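Local coordinates for protein adenylate isopentenyltransferase (Humulus lupulus, PDB 3A8T) that transfers an isopentenyl group from dimethylallyl diphosphate to the N6 amine of ATP, ADP or AMP, a step in plant cytokinin biosynthesis, at residues V44-T49 with S141-L146; S54-D59 with C176-D181. One frame throughout, in Å; residues are numbered along the deposited sequence.

Contact 1 (V44-T49 with S141-L146); sequences VLMGAT and SFIHAL. With ATP (adenosine-5'-triphosphate), chain B.
Ile143 sets CG1 anti to its own carbonyl carbon (chi1 -67°) and extends CD1 away from CA, which carries the methyl to the strand residue Met46. There CD1 lies 4.0 Å from Met46 CG, and the two side chains run obliquely to each other. The other branch of Ile143 reaches Val44, two residues earlier on the strand: its CG2 is 4.4 Å from Val44 CG1, a looser apolar approach. A single isoleucine thus reaches two residues that alternate along strand 41-46, while the intervening Leu45 turns away to the other face of the sheet.

Polar work is done near the beginning of the helix, by Ser141. With chi1 at 79°, its OG is tucked over the backbone and donates a hydrogen bond to O2B of ATP at 2.7 Å. The backbone N of Ser141 donates to O1B at 3.2 Å with an N-H...O angle of 149°, so one residue grips two oxygens of the beta-phosphate. The helix dipole probably adds to this hold; Ser139 and Lys73 also bind the nucleotide.

Helix 140-147 follows strand 132-136 and lies on the face of the parallel sheet to which Val44 points, opposite Leu45, with Ile143 also touching Leu135. Helix 112-128 packs beside it, Phe142 stacking on Phe115, while strand 174-181 flanks Val44 and Met46 through Phe177.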
# COMPACT_ATOMS: atom_id res chain seq x y z
N VAL A 44 -14.09 0.89 -5.23
CA VAL A 44 -12.82 1.50 -4.90
C VAL A 44 -12.55 1.43 -3.41
O VAL A 44 -13.31 1.94 -2.63
CB VAL A 44 -12.79 2.97 -5.40
CG1 VAL A 44 -11.43 3.63 -5.05
CG2 VAL A 44 -13.09 2.99 -6.90
N LEU A 45 -11.49 0.75 -3.02
CA LEU A 45 -11.16 0.62 -1.61
C LEU A 45 -10.03 1.57 -1.33
O LEU A 45 -8.93 1.38 -1.85
CB LEU A 45 -10.76 -0.83 -1.22
CG LEU A 45 -11.75 -1.98 -1.55
CD1 LEU A 45 -11.45 -3.17 -0.70
CD2 LEU A 45 -13.19 -1.55 -1.42
N MET A 46 -10.33 2.58 -0.52
CA MET A 46 -9.43 3.65 -0.13
C MET A 46 -9.04 3.75 1.35
O MET A 46 -9.73 3.25 2.26
CB MET A 46 -10.03 4.99 -0.53
CG MET A 46 -9.87 5.34 -2.00
SD MET A 46 -10.62 6.97 -2.35
CE MET A 46 -11.97 6.71 -1.36
N GLY A 47 -7.93 4.43 1.58
CA GLY A 47 -7.43 4.62 2.92
C GLY A 47 -5.90 4.70 2.94
O GLY A 47 -5.21 4.34 1.97
N ALA A 48 -5.39 5.22 4.04
CA ALA A 48 -3.95 5.33 4.21
C ALA A 48 -3.34 3.92 4.23
O ALA A 48 -4.06 2.91 4.34
CB ALA A 48 -3.62 6.06 5.52
N THR A 49 -2.00 3.90 4.12
CA THR A 49 -1.17 2.71 4.15
C THR A 49 -1.41 1.89 5.40
O THR A 49 -1.45 2.41 6.51
CB THR A 49 0.31 3.12 4.14
OG1 THR A 49 1.14 1.99 4.43
CG2 THR A 49 0.55 4.23 5.18
N SER A 141 -2.77 9.52 -6.53
CA SER A 141 -2.43 9.96 -7.87
C SER A 141 -2.81 8.88 -8.91
O SER A 141 -3.16 9.21 -10.06
CB SER A 141 -0.94 10.27 -7.98
OG SER A 141 -0.13 9.10 -8.14
N PHE A 142 -2.73 7.60 -8.54
CA PHE A 142 -3.10 6.53 -9.46
C PHE A 142 -4.60 6.38 -9.48
O PHE A 142 -5.19 6.18 -10.53
CB PHE A 142 -2.44 5.19 -9.08
CG PHE A 142 -1.06 4.97 -9.70
CD1 PHE A 142 -0.33 6.04 -10.24
CD2 PHE A 142 -0.49 3.70 -9.76
CE1 PHE A 142 0.93 5.83 -10.83
CE2 PHE A 142 0.77 3.51 -10.35
CZ PHE A 142 1.46 4.57 -10.88
N ILE A 143 -5.23 6.47 -8.32
CA ILE A 143 -6.67 6.35 -8.27
C ILE A 143 -7.31 7.46 -9.12
O ILE A 143 -8.22 7.21 -9.91
CB ILE A 143 -7.18 6.46 -6.85
CG1 ILE A 143 -6.73 5.26 -6.01
CG2 ILE A 143 -8.68 6.53 -6.86
CD1 ILE A 143 -6.74 5.50 -4.47
N HIS A 144 -6.86 8.69 -8.95
CA HIS A 144 -7.39 9.83 -9.72
C HIS A 144 -7.13 9.73 -11.23
O HIS A 144 -8.03 9.90 -12.04
CB HIS A 144 -6.86 11.16 -9.14
CG HIS A 144 -6.77 12.27 -10.12
ND1 HIS A 144 -5.70 12.43 -10.99
CD2 HIS A 144 -7.63 13.28 -10.41
CE1 HIS A 144 -5.90 13.47 -11.77
NE2 HIS A 144 -7.06 14.00 -11.44
N ALA A 145 -5.89 9.46 -11.62
CA ALA A 145 -5.58 9.33 -13.02
C ALA A 145 -6.53 8.34 -13.69
O ALA A 145 -7.06 8.61 -14.77
CB ALA A 145 -4.14 8.86 -13.21
N LEU A 146 -6.73 7.20 -13.04
CA LEU A 146 -7.58 6.17 -13.59
C LEU A 146 -9.05 6.51 -13.67
O LEU A 146 -9.67 6.25 -14.68
CB LEU A 146 -7.44 4.87 -12.80
CG LEU A 146 -8.48 3.79 -13.17
CD1 LEU A 146 -8.16 3.21 -14.56
CD2 LEU A 146 -8.46 2.69 -12.16
PG ATP B . 2.89 11.38 -4.33
O1G ATP B . 2.44 11.64 -5.74
O2G ATP B . 4.46 10.96 -4.39
O3G ATP B . 2.75 12.72 -3.44
PB ATP B . 0.96 9.42 -4.50
O1B ATP B . -0.36 9.96 -4.44
O2B ATP B . 1.45 9.47 -5.97
O3B ATP B . 1.97 10.23 -3.56
PA ATP B . 1.37 7.40 -2.56
O1A ATP B . 0.94 8.29 -1.49
O2A ATP B . 0.69 5.96 -2.27
O3A ATP B . 0.88 7.85 -4.07
O5' ATP B . 2.96 7.10 -2.52
C5' ATP B . 3.74 8.23 -2.25
C4' ATP B . 5.07 7.73 -1.72
O4' ATP B . 4.83 6.95 -0.54
C3' ATP B . 5.82 6.76 -2.67
O3' ATP B . 6.64 7.49 -3.58
C2' ATP B . 6.62 5.89 -1.68
O2' ATP B . 7.82 6.51 -1.36
C1' ATP B . 5.74 5.78 -0.46
N9 ATP B . 4.97 4.51 -0.48
C8 ATP B . 3.66 4.33 -0.94
N7 ATP B . 3.33 3.06 -0.91
C5 ATP B . 4.38 2.33 -0.44
C6 ATP B . 4.65 0.93 -0.18
N6 ATP B . 3.73 -0.06 -0.42
N1 ATP B . 5.86 0.60 0.31
C2 ATP B . 6.79 1.52 0.56
N3 ATP B . 6.59 2.82 0.34
C4 ATP B . 5.44 3.27 -0.15

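Contact 2 (S54-D59 with C176-D181); sequences SRLSID and CFLWVD. With PO4 (phosphate ion), chain C.
Leu178 and Val180, alternate residues of strand 174-181, both point toward helix 53-61 and meet one side chain there, Leu56. Before them, Cys176 turns to helix 315-338, where it touches Ile332 and Phe336, and Phe177 lies on the other face of the sheet, its ring meeting that of Trp294. Leu178 makes the first contact with the helix: its CD1 is 4.4 Å from Leu56 CD2, just within apolar contact. CG of Leu56 stands anti to its backbone N (chi1 176°), which sends CD2 out toward the strand, where this one methyl meets both residues.

The helix bearing Leu56 is the one that follows the P-loop, the Walker A turn of the P-loop NTPase fold, and the contact lays it against the parallel beta-sheet. Ser54, near its N-terminus, donates its backbone N to O1 of a bound phosphate ion at 3.2 Å (N-H...O 156°) and adds its OG to the same oxygen at 2.9 Å. Amides of Gly50, Gly52 and Lys53 complete this anion nest. Residues 47-54 are an ATP-binding segment, here holding the ion, which probably comes from the crystallisation liquor; the bound ATP lies instead on Ser141 and its neighbours. The loop probably receives the diphosphate of the prenyl donor, as in related prenyltransferases.

Trp179 turns away from the helix, and Arg298 of strand 296-300 touches it. Val180 comes next, with CG2 3.9 Å from Leu56 CD2, the two side chains crossing at a slant. Asp181 then lays its CB over one face of the Trp179 ring, 3.9 Å above the plane and toward the rim. Across on the helix, Arg55 NH1 and Asp59 OD1, 3.5 Å apart, form a salt bridge at the guanidinium edge, and Asp59 OD2 accepts a hydrogen bond from Trp321 NE1.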
# COMPACT_ATOMS: atom_id res chain seq x y z
N SER A 54 -6.27 -4.39 1.55
CA SER A 54 -6.15 -5.67 0.85
C SER A 54 -7.02 -6.74 1.51
O SER A 54 -7.74 -7.48 0.85
CB SER A 54 -4.71 -6.10 0.86
OG SER A 54 -3.95 -5.09 0.25
N ARG A 55 -6.95 -6.78 2.83
CA ARG A 55 -7.70 -7.70 3.70
C ARG A 55 -9.17 -7.66 3.34
O ARG A 55 -9.83 -8.69 3.08
CB ARG A 55 -7.60 -7.19 5.14
CG ARG A 55 -7.23 -8.17 6.16
CD ARG A 55 -8.26 -9.24 6.41
NE ARG A 55 -7.62 -10.17 7.33
CZ ARG A 55 -8.18 -11.23 7.90
NH1 ARG A 55 -9.44 -11.55 7.66
NH2 ARG A 55 -7.43 -11.97 8.68
N LEU A 56 -9.68 -6.45 3.34
CA LEU A 56 -11.08 -6.26 3.08
C LEU A 56 -11.45 -6.73 1.68
O LEU A 56 -12.50 -7.35 1.50
CB LEU A 56 -11.45 -4.80 3.31
CG LEU A 56 -12.88 -4.43 2.98
CD1 LEU A 56 -13.84 -5.22 3.73
CD2 LEU A 56 -13.07 -3.02 3.28
N SER A 57 -10.56 -6.48 0.72
CA SER A 57 -10.83 -6.87 -0.66
C SER A 57 -10.97 -8.36 -0.75
O SER A 57 -11.79 -8.87 -1.55
CB SER A 57 -9.74 -6.39 -1.60
OG SER A 57 -8.50 -7.02 -1.41
N ILE A 58 -10.18 -9.07 0.06
CA ILE A 58 -10.25 -10.51 0.06
C ILE A 58 -11.48 -11.00 0.82
O ILE A 58 -12.14 -11.89 0.37
CB ILE A 58 -8.97 -11.16 0.64
CG1 ILE A 58 -7.73 -10.61 -0.06
CG2 ILE A 58 -9.05 -12.71 0.45
CD1 ILE A 58 -7.79 -10.64 -1.57
N ASP A 59 -11.81 -10.41 1.94
CA ASP A 59 -13.01 -10.82 2.65
C ASP A 59 -14.26 -10.64 1.78
O ASP A 59 -15.14 -11.47 1.77
CB ASP A 59 -13.19 -10.03 3.95
CG ASP A 59 -12.20 -10.45 5.06
OD1 ASP A 59 -11.78 -11.63 5.09
OD2 ASP A 59 -11.86 -9.61 5.94
N CYS A 176 -18.12 3.08 -6.27
CA CYS A 176 -18.57 2.93 -4.89
C CYS A 176 -17.21 3.04 -4.20
O CYS A 176 -16.27 2.36 -4.56
CB CYS A 176 -19.20 1.55 -4.63
SG CYS A 176 -19.60 1.26 -2.88
N PHE A 177 -17.11 3.94 -3.23
CA PHE A 177 -15.87 4.20 -2.54
C PHE A 177 -15.95 3.74 -1.11
O PHE A 177 -16.72 4.29 -0.36
CB PHE A 177 -15.58 5.70 -2.48
CG PHE A 177 -15.42 6.35 -3.81
CD1 PHE A 177 -14.23 6.23 -4.52
CD2 PHE A 177 -16.44 7.13 -4.35
CE1 PHE A 177 -14.05 6.88 -5.75
CE2 PHE A 177 -16.28 7.78 -5.59
CZ PHE A 177 -15.08 7.65 -6.28
N LEU A 178 -15.17 2.75 -0.72
CA LEU A 178 -15.15 2.36 0.68
C LEU A 178 -13.85 2.97 1.19
O LEU A 178 -12.79 2.76 0.59
CB LEU A 178 -15.10 0.86 0.86
CG LEU A 178 -16.28 0.08 0.30
CD1 LEU A 178 -16.15 -1.41 0.57
CD2 LEU A 178 -17.54 0.63 0.93
N TRP A 179 -13.94 3.75 2.25
CA TRP A 179 -12.78 4.37 2.85
C TRP A 179 -12.60 3.76 4.25
O TRP A 179 -13.46 3.94 5.12
CB TRP A 179 -12.96 5.90 2.91
CG TRP A 179 -12.02 6.64 3.81
CD1 TRP A 179 -10.71 6.35 4.06
CD2 TRP A 179 -12.30 7.84 4.54
NE1 TRP A 179 -10.16 7.29 4.90
CE2 TRP A 179 -11.11 8.21 5.21
CE3 TRP A 179 -13.44 8.63 4.70
CZ2 TRP A 179 -11.03 9.34 6.02
CZ3 TRP A 179 -13.36 9.75 5.52
CH2 TRP A 179 -12.17 10.10 6.16
N VAL A 180 -11.50 3.02 4.44
CA VAL A 180 -11.21 2.40 5.73
C VAL A 180 -10.39 3.39 6.54
O VAL A 180 -9.28 3.73 6.18
CB VAL A 180 -10.44 1.02 5.59
CG1 VAL A 180 -10.27 0.38 6.94
CG2 VAL A 180 -11.23 0.08 4.71
N ASP A 181 -10.96 3.86 7.63
CA ASP A 181 -10.30 4.85 8.44
C ASP A 181 -9.88 4.28 9.80
O ASP A 181 -10.51 3.39 10.38
CB ASP A 181 -11.27 6.05 8.54
CG ASP A 181 -10.69 7.25 9.31
OD1 ASP A 181 -9.56 7.74 8.99
OD2 ASP A 181 -11.40 7.71 10.22
P PO4 C . -3.30 -1.96 3.17
O1 PO4 C . -3.53 -2.83 1.98
O2 PO4 C . -2.05 -1.17 2.97
O3 PO4 C . -4.46 -1.03 3.34
O4 PO4 C . -3.18 -2.80 4.39

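How the contacts relate
Contacts 1 and 2 lie 11 Å apart between centres, on opposite faces of one parallel sheet in which strands 41-46 and 174-181 are neighbours. Probable hydrogen bonds join the strands: Met46 N to Leu178 O and Val44 N to Cys176 O, each 2.7 Å. Leu45, turned from contact 1, packs its CD2 3.6 Å from Leu178 CD1 of contact 2. The P-loop runs from strand 41-46 of contact 1 into helix 53-61 of contact 2. Each contact includes a helix whose N-terminal part binds an anion: the ATP beta-phosphate in contact 1, the phosphate ion in contact 2. O2 of that ion is 6.8 Å from ATP N6, the prenyl acceptor, consistent with a donor diphosphate bound there.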